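Regulatory protein MarR (Planctomyces limnophilus, PDB 3U2R) probably acts as a DNA-binding transcription factor of the MarR family, using a winged helix-turn-helix domain. Local coordinates at residues A33-I38 with Q125-Q130; A46-T51 with T80-R85; R53-V58 with L66-R71. All blocks are in the same frame, centred on the assembly; numbering follows the deposited sequence.

Interaction 1: A33-I38 with Q125-Q130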
loop_
_atom_site.group_PDB
_atom_site.type_symbol
_atom_site.label_atom_id
_atom_site.label_comp_id
_atom_site.label_asym_id
_atom_site.label_seq_id
_atom_site.Cartn_x
_atom_site.Cartn_y
_atom_site.Cartn_z
ATOM N N ALA A 33 -1.407 -6.260 18.575
ATOM C CA ALA A 33 -1.774 -7.676 18.469
ATOM C C ALA A 33 -0.641 -8.548 17.819
ATOM O O ALA A 33 -0.415 -9.682 18.238
ATOM C CB ALA A 33 -3.034 -7.806 17.665
ATOM N N ILE A 34 0.074 -8.005 16.846
ATOM C CA ILE A 34 1.107 -8.759 16.112
ATOM C C ILE A 34 2.287 -8.998 17.045
ATOM O O ILE A 34 2.850 -10.076 17.038
ATOM C CB ILE A 34 1.515 -8.017 14.797
ATOM C CG1 ILE A 34 0.350 -8.132 13.776
ATOM C CG2 ILE A 34 2.862 -8.560 14.195
ATOM C CD1 ILE A 34 0.501 -7.196 12.664
ATOM N N GLU A 35 2.662 -8.002 17.836
ATOM C CA GLU A 35 3.736 -8.152 18.846
ATOM C C GLU A 35 3.361 -9.133 19.931
ATOM O O GLU A 35 4.167 -9.978 20.344
ATOM C CB GLU A 35 4.009 -6.802 19.496
ATOM C CG GLU A 35 4.734 -5.894 18.559
ATOM C CD GLU A 35 5.077 -4.506 19.040
ATOM O OE1 GLU A 35 4.894 -4.240 20.248
ATOM O OE2 GLU A 35 5.816 -3.827 18.286
ATOM N N GLU A 36 2.134 -9.032 20.413
ATOM C CA GLU A 36 1.681 -9.950 21.471
ATOM C C GLU A 36 1.795 -11.386 20.948
ATOM O O GLU A 36 2.421 -12.215 21.596
ATOM C CB GLU A 36 0.242 -9.606 21.909
ATOM C CG GLU A 36 -0.161 -9.975 23.321
ATOM C CD GLU A 36 -1.237 -9.124 24.009
ATOM O OE1 GLU A 36 -1.408 -9.292 25.240
ATOM O OE2 GLU A 36 -1.955 -8.355 23.326
ATOM N N GLU A 37 1.381 -11.638 19.704
ATOM C CA GLU A 37 1.474 -13.000 19.193
ATOM C C GLU A 37 2.910 -13.496 19.059
ATOM O O GLU A 37 3.158 -14.661 19.332
ATOM C CB GLU A 37 0.754 -13.123 17.882
ATOM C CG GLU A 37 0.458 -14.564 17.489
ATOM C CD GLU A 37 1.191 -15.014 16.241
ATOM O OE1 GLU A 37 0.512 -15.443 15.277
ATOM O OE2 GLU A 37 2.438 -14.879 16.205
ATOM N N ILE A 38 3.855 -12.657 18.675
ATOM C CA ILE A 38 5.218 -13.148 18.549
ATOM C C ILE A 38 5.846 -13.228 19.934
ATOM O O ILE A 38 6.539 -14.184 20.194
ATOM C CB ILE A 38 6.134 -12.365 17.527
ATOM C CG1 ILE A 38 7.553 -13.044 17.390
ATOM C CG2 ILE A 38 6.341 -10.924 17.918
ATOM C CD1 ILE A 38 7.535 -14.538 16.768
ATOM N N GLN A 125 10.648 -9.575 11.500
ATOM C CA GLN A 125 9.523 -10.077 10.705
ATOM C C GLN A 125 8.209 -9.579 11.255
ATOM O O GLN A 125 7.288 -9.321 10.504
ATOM C CB GLN A 125 9.483 -11.577 10.616
ATOM C CG GLN A 125 10.635 -12.106 9.788
ATOM C CD GLN A 125 10.878 -13.589 9.864
ATOM O OE1 GLN A 125 11.988 -14.030 9.565
ATOM N NE2 GLN A 125 9.865 -14.414 10.185
ATOM N N CYS A 126 8.105 -9.510 12.555
ATOM C CA CYS A 126 6.948 -8.940 13.196
ATOM C C CYS A 126 6.747 -7.451 12.753
ATOM O O CYS A 126 5.621 -7.082 12.456
ATOM C CB CYS A 126 7.087 -9.105 14.704
ATOM S SG CYS A 126 6.411 -7.795 15.695
ATOM N N HIS A 127 7.821 -6.649 12.608
ATOM C CA HIS A 127 7.698 -5.261 12.170
ATOM C C HIS A 127 7.334 -5.194 10.712
ATOM O O HIS A 127 6.529 -4.355 10.333
ATOM C CB HIS A 127 8.964 -4.441 12.425
ATOM C CG HIS A 127 9.307 -4.261 13.883
ATOM N ND1 HIS A 127 8.323 -3.986 14.856
ATOM C CD2 HIS A 127 10.522 -4.144 14.474
ATOM C CE1 HIS A 127 8.976 -3.922 15.996
ATOM N NE2 HIS A 127 10.294 -3.926 15.807
ATOM N N GLU A 128 7.815 -6.133 9.904
ATOM C CA GLU A 128 7.408 -6.221 8.500
ATOM C C GLU A 128 5.893 -6.577 8.379
ATOM O O GLU A 128 5.149 -5.901 7.642
ATOM C CB GLU A 128 8.264 -7.219 7.766
ATOM C CG GLU A 128 9.708 -6.741 7.603
ATOM C CD GLU A 128 10.615 -7.855 7.129
ATOM O OE1 GLU A 128 10.061 -8.874 6.685
ATOM O OE2 GLU A 128 11.840 -7.645 7.015
ATOM N N ARG A 129 5.391 -7.521 9.222
ATOM C CA ARG A 129 3.956 -7.896 9.173
ATOM C C ARG A 129 3.094 -6.766 9.642
ATOM O O ARG A 129 2.029 -6.551 9.072
ATOM C CB ARG A 129 3.710 -9.131 9.977
ATOM C CG ARG A 129 4.471 -10.383 9.364
ATOM C CD ARG A 129 3.809 -11.659 9.834
ATOM N NE ARG A 129 3.883 -11.781 11.277
ATOM C CZ ARG A 129 4.979 -12.118 11.970
ATOM N NH1 ARG A 129 6.116 -12.384 11.340
ATOM N NH2 ARG A 129 4.943 -12.181 13.304
ATOM N N GLN A 130 3.572 -5.973 10.597
ATOM C CA GLN A 130 2.830 -4.787 11.095
ATOM C C GLN A 130 2.620 -3.792 10.014
ATOM O O GLN A 130 1.513 -3.318 9.833
ATOM C CB GLN A 130 3.604 -4.098 12.209
ATOM C CG GLN A 130 3.583 -4.852 13.531
ATOM C CD GLN A 130 4.318 -4.131 14.624
ATOM O OE1 GLN A 130 5.346 -3.501 14.410
ATOM N NE2 GLN A 130 3.896 -4.317 15.855
#
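Cys-126 faces segment 33-38 opposite Ile-34, the residue whose CA lies nearest its own across the two antiparallel segments (152° between their directions). Its SG rests on Ile-38 CG2 and on the CG methylene of Glu-35, and its carbonyl O lies 3.6 Å from Ile-34 CG2; so small a residue lets the isoleucines press close. His-127 starts away from the partner helix, but its ring swings back so that ND1 points in the ring plane at Gln-130 OE1, an almost straight hydrogen bond of 3.0 Å (177°). Arg-129 lays its guanidinium over Cys-126 CA, one turn back in the same helix, and brings an edge to Ile-38 CB, with Ile-34 CG2 approaching obliquely. Gln-130, extended beyond CG, is the polar link. Its CG supports Ile-34 CG2 at 3.8 Å, while its NE2 donates to Glu-35 OE2 at 3.1 Å, meeting the carboxylate from above its plane, and to Met-31 O. The amide thus has both ends engaged, which fixes its flip. Glu-35 OE2 is also bonded to Thr-17 OG1 of the second subunit; two such bonds would help to stabilise its buried charge, and nearby His-127 may favour it further. The contact joins helix 18-40 to helix 110-148, where Ile-34 reaches His-133 and Ile-38 Pro-122; in MarR-family proteins these helices form the subunit interface, consistent with the second subunit packing against Glu-35 and Gln-130.

Interaction 2: A46-T51 with T80-R85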
loop_
_atom_site.group_PDB
_atom_site.type_symbol
_atom_site.label_atom_id
_atom_site.label_comp_id
_atom_site.label_asym_id
_atom_site.label_seq_id
_atom_site.Cartn_x
_atom_site.Cartn_y
_atom_site.Cartn_z
ATOM N N ALA A 46 5.817 -7.244 25.369
ATOM C CA ALA A 46 6.596 -6.224 24.708
ATOM C C ALA A 46 7.325 -5.369 25.754
ATOM O O ALA A 46 8.449 -4.963 25.498
ATOM C CB ALA A 46 5.700 -5.351 23.828
ATOM N N GLN A 47 6.712 -5.146 26.943
ATOM C CA GLN A 47 7.333 -4.337 27.996
ATOM C C GLN A 47 8.552 -5.077 28.554
ATOM O O GLN A 47 9.538 -4.428 28.890
ATOM C CB GLN A 47 6.342 -3.958 29.117
ATOM C CG GLN A 47 6.800 -2.748 29.895
ATOM C CD GLN A 47 5.764 -2.227 30.886
ATOM O OE1 GLN A 47 5.095 -2.992 31.604
ATOM N NE2 GLN A 47 5.640 -0.901 30.988
ATOM N N GLN A 48 8.498 -6.423 28.592
ATOM C CA GLN A 48 9.659 -7.239 29.007
ATOM C C GLN A 48 10.753 -7.182 27.946
ATOM O O GLN A 48 11.900 -6.995 28.287
ATOM C CB GLN A 48 9.278 -8.668 29.299
ATOM C CG GLN A 48 8.574 -8.827 30.636
ATOM C CD GLN A 48 8.097 -10.242 30.830
ATOM O OE1 GLN A 48 7.490 -10.827 29.964
ATOM N NE2 GLN A 48 8.260 -10.799 31.990
ATOM N N TYR A 49 10.389 -7.224 26.657
ATOM C CA TYR A 49 11.366 -7.085 25.571
ATOM C C TYR A 49 12.041 -5.706 25.669
ATOM O O TYR A 49 13.264 -5.601 25.520
ATOM C CB TYR A 49 10.643 -7.276 24.217
ATOM C CG TYR A 49 11.521 -7.023 22.999
ATOM C CD1 TYR A 49 12.400 -7.986 22.543
ATOM C CD2 TYR A 49 11.456 -5.827 22.310
ATOM C CE1 TYR A 49 13.261 -7.738 21.476
ATOM C CE2 TYR A 49 12.262 -5.590 21.196
ATOM C CZ TYR A 49 13.141 -6.572 20.760
ATOM O OH TYR A 49 13.988 -6.397 19.692
ATOM N N ASN A 50 11.213 -4.645 25.913
ATOM C CA ASN A 50 11.663 -3.256 26.028
ATOM C C ASN A 50 12.615 -3.093 27.230
ATOM O O ASN A 50 13.651 -2.486 27.090
ATOM C CB ASN A 50 10.492 -2.316 26.144
ATOM C CG ASN A 50 9.737 -2.136 24.859
ATOM O OD1 ASN A 50 10.184 -2.496 23.780
ATOM N ND2 ASN A 50 8.664 -1.420 24.934
ATOM N N THR A 51 12.359 -3.778 28.321
ATOM C CA THR A 51 13.289 -3.815 29.476
ATOM C C THR A 51 14.594 -4.518 29.092
ATOM O O THR A 51 15.688 -3.988 29.300
ATOM C CB THR A 51 12.607 -4.513 30.647
ATOM O OG1 THR A 51 11.388 -3.827 30.960
ATOM C CG2 THR A 51 13.472 -4.574 31.856
ATOM N N THR A 80 8.335 -4.296 38.748
ATOM C CA THR A 80 9.022 -5.208 39.672
ATOM C C THR A 80 8.511 -6.635 39.438
ATOM O O THR A 80 9.332 -7.528 39.393
ATOM C CB THR A 80 8.877 -4.756 41.125
ATOM O OG1 THR A 80 9.552 -3.491 41.230
ATOM C CG2 THR A 80 9.462 -5.819 42.151
ATOM N N ARG A 81 7.192 -6.840 39.238
ATOM C CA ARG A 81 6.671 -8.189 38.950
ATOM C C ARG A 81 7.226 -8.667 37.589
ATOM O O ARG A 81 7.694 -9.796 37.432
ATOM C CB ARG A 81 5.126 -8.202 38.940
ATOM C CG ARG A 81 4.507 -8.366 40.326
ATOM C CD ARG A 81 3.058 -7.866 40.403
ATOM N NE ARG A 81 2.090 -8.771 39.764
ATOM C CZ ARG A 81 1.547 -9.854 40.326
ATOM N NH1 ARG A 81 1.885 -10.216 41.563
ATOM N NH2 ARG A 81 0.670 -10.591 39.650
ATOM N N LEU A 82 7.161 -7.766 36.623
ATOM C CA LEU A 82 7.701 -7.911 35.272
ATOM C C LEU A 82 9.182 -8.387 35.350
ATOM O O LEU A 82 9.530 -9.384 34.741
ATOM C CB LEU A 82 7.560 -6.537 34.619
ATOM C CG LEU A 82 8.121 -6.249 33.275
ATOM C CD1 LEU A 82 7.401 -5.045 32.669
ATOM C CD2 LEU A 82 9.604 -5.907 33.328
ATOM N N ILE A 83 10.007 -7.706 36.153
ATOM C CA ILE A 83 11.420 -8.016 36.300
ATOM C C ILE A 83 11.577 -9.330 37.077
ATOM O O ILE A 83 12.497 -10.070 36.759
ATOM C CB ILE A 83 12.197 -6.815 36.958
ATOM C CG1 ILE A 83 12.383 -5.694 35.924
ATOM C CG2 ILE A 83 13.617 -7.207 37.501
ATOM C CD1 ILE A 83 12.821 -4.409 36.514
ATOM N N ASP A 84 10.707 -9.609 38.088
ATOM C CA ASP A 84 10.699 -10.860 38.857
ATOM C C ASP A 84 10.652 -12.043 37.902
ATOM O O ASP A 84 11.368 -13.005 38.104
ATOM C CB ASP A 84 9.449 -10.970 39.799
ATOM C CG ASP A 84 9.367 -10.140 41.069
ATOM O OD1 ASP A 84 10.378 -9.465 41.414
ATOM O OD2 ASP A 84 8.290 -10.198 41.758
ATOM N N ARG A 85 9.756 -11.989 36.896
ATOM C CA ARG A 85 9.634 -13.054 35.895
ATOM C C ARG A 85 10.929 -13.198 35.130
ATOM O O ARG A 85 11.406 -14.320 34.945
ATOM C CB ARG A 85 8.478 -12.772 34.914
ATOM C CG ARG A 85 7.099 -12.983 35.545
ATOM C CD ARG A 85 5.983 -12.739 34.541
ATOM N NE ARG A 85 5.592 -11.329 34.472
ATOM C CZ ARG A 85 4.827 -10.793 33.522
ATOM N NH1 ARG A 85 4.358 -11.546 32.525
ATOM N NH2 ARG A 85 4.535 -9.497 33.550
#
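Leu-82 packs against Gln-47 and its neighbour Gln-48, with Thr-51 one turn on from Gln-47. The leucine points toward segment 46-51 and, with CG anti to its backbone N (chi1 174°), its methyls part. CD1 goes to Gln-47, whose chain, also anti at chi1 and extended beyond CG, crosses it at about a right angle and brings OE1 to 3.3 Å from that methyl. CD2 meets Thr-51 tip to tip, 3.6 Å from OG1. That hydroxyl lies beside its own backbone N and donates to Gln-47 O at 2.8 Å, so a threonine can face a methyl with its polar atom already served within the helix; Gln-47 O accepts the Thr-51 N-H as well. Gln-48 takes a different first torsion, CG anti to the carbonyl carbon (chi1 -76°), and runs antiparallel alongside Leu-82, CG to CG at 3.7 Å. This leads its amide past the leucine to the backbone, where NE2 makes a weak hydrogen bond to Leu-82 O, 3.3 Å long, while OE1 accepts from Ser-45 N. Arg-85, bent at chi3, folds its guanidinium back so that Gln-48 NE2 sits over one face, 3.6 Å above the plane. Segments 46-51 and 80-85 cross steeply at -75°, which confines the contact to one site around Leu-82. Helix 46-58 thus packs on helix 78-88, which by its place before the two-stranded wing is probably the recognition helix of the MarR winged helix-turn-helix. Leu-72 touches Gln-47 and Thr-51, Ile-83 reaches Ile-68 of helix 65-71, and Asp-84 forms a salt bridge to Arg-94 on strand 92-97.

Interaction 3: R53-V58 with L66-R71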
loop_
_atom_site.group_PDB
_atom_site.type_symbol
_atom_site.label_atom_id
_atom_site.label_comp_id
_atom_site.label_asym_id
_atom_site.label_seq_id
_atom_site.Cartn_x
_atom_site.Cartn_y
_atom_site.Cartn_z
ATOM N N ARG A 53 15.932 -4.868 26.134
ATOM C CA ARG A 53 16.658 -4.019 25.162
ATOM C C ARG A 53 17.321 -2.836 25.839
ATOM O O ARG A 53 18.404 -2.416 25.449
ATOM C CB ARG A 53 15.701 -3.483 24.084
ATOM C CG ARG A 53 15.357 -4.448 22.960
ATOM C CD ARG A 53 16.305 -4.295 21.795
ATOM N NE ARG A 53 16.392 -2.923 21.269
ATOM C CZ ARG A 53 15.530 -2.342 20.432
ATOM N NH1 ARG A 53 14.465 -3.000 19.997
ATOM N NH2 ARG A 53 15.729 -1.094 20.027
ATOM N N LEU A 54 16.615 -2.247 26.789
ATOM C CA LEU A 54 17.134 -1.114 27.569
ATOM C C LEU A 54 18.347 -1.601 28.392
ATOM O O LEU A 54 19.376 -0.928 28.425
ATOM C CB LEU A 54 16.005 -0.588 28.479
ATOM C CG LEU A 54 16.279 0.560 29.425
ATOM C CD1 LEU A 54 16.643 1.845 28.658
ATOM C CD2 LEU A 54 15.053 0.854 30.247
ATOM N N LEU A 55 18.270 -2.815 28.974
ATOM C CA LEU A 55 19.410 -3.283 29.746
ATOM C C LEU A 55 20.599 -3.648 28.858
ATOM O O LEU A 55 21.736 -3.558 29.319
ATOM C CB LEU A 55 19.042 -4.436 30.705
ATOM C CG LEU A 55 18.010 -4.054 31.758
ATOM C CD1 LEU A 55 17.675 -5.229 32.636
ATOM C CD2 LEU A 55 18.467 -2.891 32.580
ATOM N N ARG A 56 20.365 -4.031 27.618
ATOM C CA ARG A 56 21.451 -4.305 26.663
ATOM C C ARG A 56 22.242 -3.044 26.355
ATOM O O ARG A 56 23.457 -3.130 26.238
ATOM C CB ARG A 56 20.928 -4.921 25.340
ATOM C CG ARG A 56 22.088 -5.234 24.335
ATOM C CD ARG A 56 21.767 -6.237 23.232
ATOM N NE ARG A 56 20.574 -5.924 22.424
ATOM C CZ ARG A 56 20.084 -6.714 21.449
ATOM N NH1 ARG A 56 18.977 -6.372 20.796
ATOM N NH2 ARG A 56 20.691 -7.862 21.136
ATOM N N SER A 57 21.568 -1.866 26.285
ATOM C CA SER A 57 22.233 -0.595 25.958
ATOM C C SER A 57 23.244 -0.155 27.001
ATOM O O SER A 57 24.086 0.673 26.678
ATOM C CB SER A 57 21.212 0.524 25.740
ATOM O OG SER A 57 20.556 0.914 26.940
ATOM N N VAL A 58 23.171 -0.673 28.233
ATOM C CA VAL A 58 24.128 -0.350 29.304
ATOM C C VAL A 58 24.967 -1.601 29.717
ATOM O O VAL A 58 25.934 -1.435 30.452
ATOM C CB VAL A 58 23.401 0.296 30.519
ATOM C CG1 VAL A 58 22.688 1.581 30.087
ATOM C CG2 VAL A 58 22.393 -0.664 31.172
ATOM N N LEU A 66 13.976 2.113 39.418
ATOM C CA LEU A 66 13.286 3.387 39.188
ATOM C C LEU A 66 13.671 4.037 37.857
ATOM O O LEU A 66 12.791 4.626 37.206
ATOM C CB LEU A 66 13.588 4.376 40.313
ATOM C CG LEU A 66 12.893 4.115 41.659
ATOM C CD1 LEU A 66 13.266 5.172 42.645
ATOM C CD2 LEU A 66 11.342 4.071 41.493
ATOM N N GLN A 67 14.981 3.970 37.469
ATOM C CA GLN A 67 15.446 4.553 36.202
ATOM C C GLN A 67 14.913 3.737 35.011
ATOM O O GLN A 67 14.620 4.312 33.963
ATOM C CB GLN A 67 16.973 4.682 36.152
ATOM C CG GLN A 67 17.490 5.315 34.835
ATOM C CD GLN A 67 18.967 5.711 34.838
ATOM O OE1 GLN A 67 19.876 4.871 34.706
ATOM N NE2 GLN A 67 19.249 7.013 34.917
ATOM N N ILE A 68 14.761 2.402 35.171
ATOM C CA ILE A 68 14.156 1.552 34.130
ATOM C C ILE A 68 12.734 2.064 33.894
ATOM O O ILE A 68 12.363 2.329 32.762
ATOM C CB ILE A 68 14.139 0.054 34.531
ATOM C CG1 ILE A 68 15.579 -0.572 34.559
ATOM C CG2 ILE A 68 13.170 -0.750 33.630
ATOM C CD1 ILE A 68 15.633 -1.932 35.092
ATOM N N ALA A 69 11.948 2.189 34.978
ATOM C CA ALA A 69 10.569 2.646 34.889
ATOM C C ALA A 69 10.507 4.048 34.249
ATOM O O ALA A 69 9.773 4.250 33.307
ATOM C CB ALA A 69 9.946 2.671 36.273
ATOM N N ASP A 70 11.387 4.964 34.678
ATOM C CA ASP A 70 11.437 6.313 34.119
ATOM C C ASP A 70 11.760 6.291 32.589
ATOM O O ASP A 70 11.091 6.997 31.838
ATOM C CB ASP A 70 12.459 7.165 34.903
ATOM C CG ASP A 70 12.681 8.537 34.317
ATOM O OD1 ASP A 70 13.713 8.729 33.634
ATOM O OD2 ASP A 70 11.803 9.413 34.506
ATOM N N ARG A 71 12.721 5.450 32.133
ATOM C CA ARG A 71 13.108 5.388 30.709
ATOM C C ARG A 71 12.046 4.689 29.825
ATOM O O ARG A 71 11.913 5.016 28.630
ATOM C CB ARG A 71 14.453 4.683 30.534
ATOM C CG ARG A 71 15.646 5.540 30.943
ATOM C CD ARG A 71 16.127 6.428 29.815
ATOM N NE ARG A 71 16.744 5.695 28.704
ATOM C CZ ARG A 71 17.996 5.231 28.678
ATOM N NH1 ARG A 71 18.452 4.594 27.605
ATOM N NH2 ARG A 71 18.799 5.391 29.731
#
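Leu-54 slides its CD1 methyl over one face of the Arg-71 guanidinium, 3.4 Å above the plane and offset toward the rim, with NH1 the nearest atom at 3.5 Å. Arg-71 gets there by bending at chi2 (-86°) and chi3, which curls its chain back across the leucine. Leu-54 CD2 lies 3.9 Å from Arg-71 CB while CD1 lies against the guanidinium at the far end of the same chain. Leucine suits this position because, with CG anti to the backbone N, its branches can serve two neighbours, and CD2 also reaches Ile-68 CG2 at 4.2 Å. Deeper in, Leu-55 CD2 meets Ile-68 CD1 at 3.9 Å, the two side chains crossing at about a right angle; both are buried and continue onto Val-106 of strand 103-108. Met-63 of strand 63-64 touches Leu-54, Ile-68 and Arg-71 alike. Ser-57 OG turns back to Leu-54 O, donating in the carbonyl plane onto a lone pair at 2.6 Å. The contact joins helices 46-58 and 65-71 of the winged helix-turn-helix, helix 65-71 being the first of the probable helix-turn-helix pair with 78-88. No hydrogen bond crosses between segments 53-58 and 66-71, whose axes approach to 11.4 Å. The joint therefore rests on dispersion and the hydrophobic effect, graded from an aliphatic interior to an exposed arginine whose flat face covers a leucine while its charge can face solvent.

Along the chain the contacts are nested: interaction 3 lies within the loop closed by interaction 2, and both lie within that closed by interaction 1. Interactions 2 and 3 share helix 46-58, their centres are 11 Å apart, and they touch through Ile-83 with Ile-68 and Thr-51 with Ile-68, forming one continuous core of the helix-turn-helix region beside the antiparallel sheet. Interaction 1, centred 18 Å from interaction 2 and 23 Å from interaction 3, joins the helices 18-40 and 110-148 and meets interaction 2 where Glu-35 packs on Ala-46. Interactions 1 and 2 both touch the second subunit, which is consistent with coupling between the probable DNA-binding region and the helices that form the subunit interface.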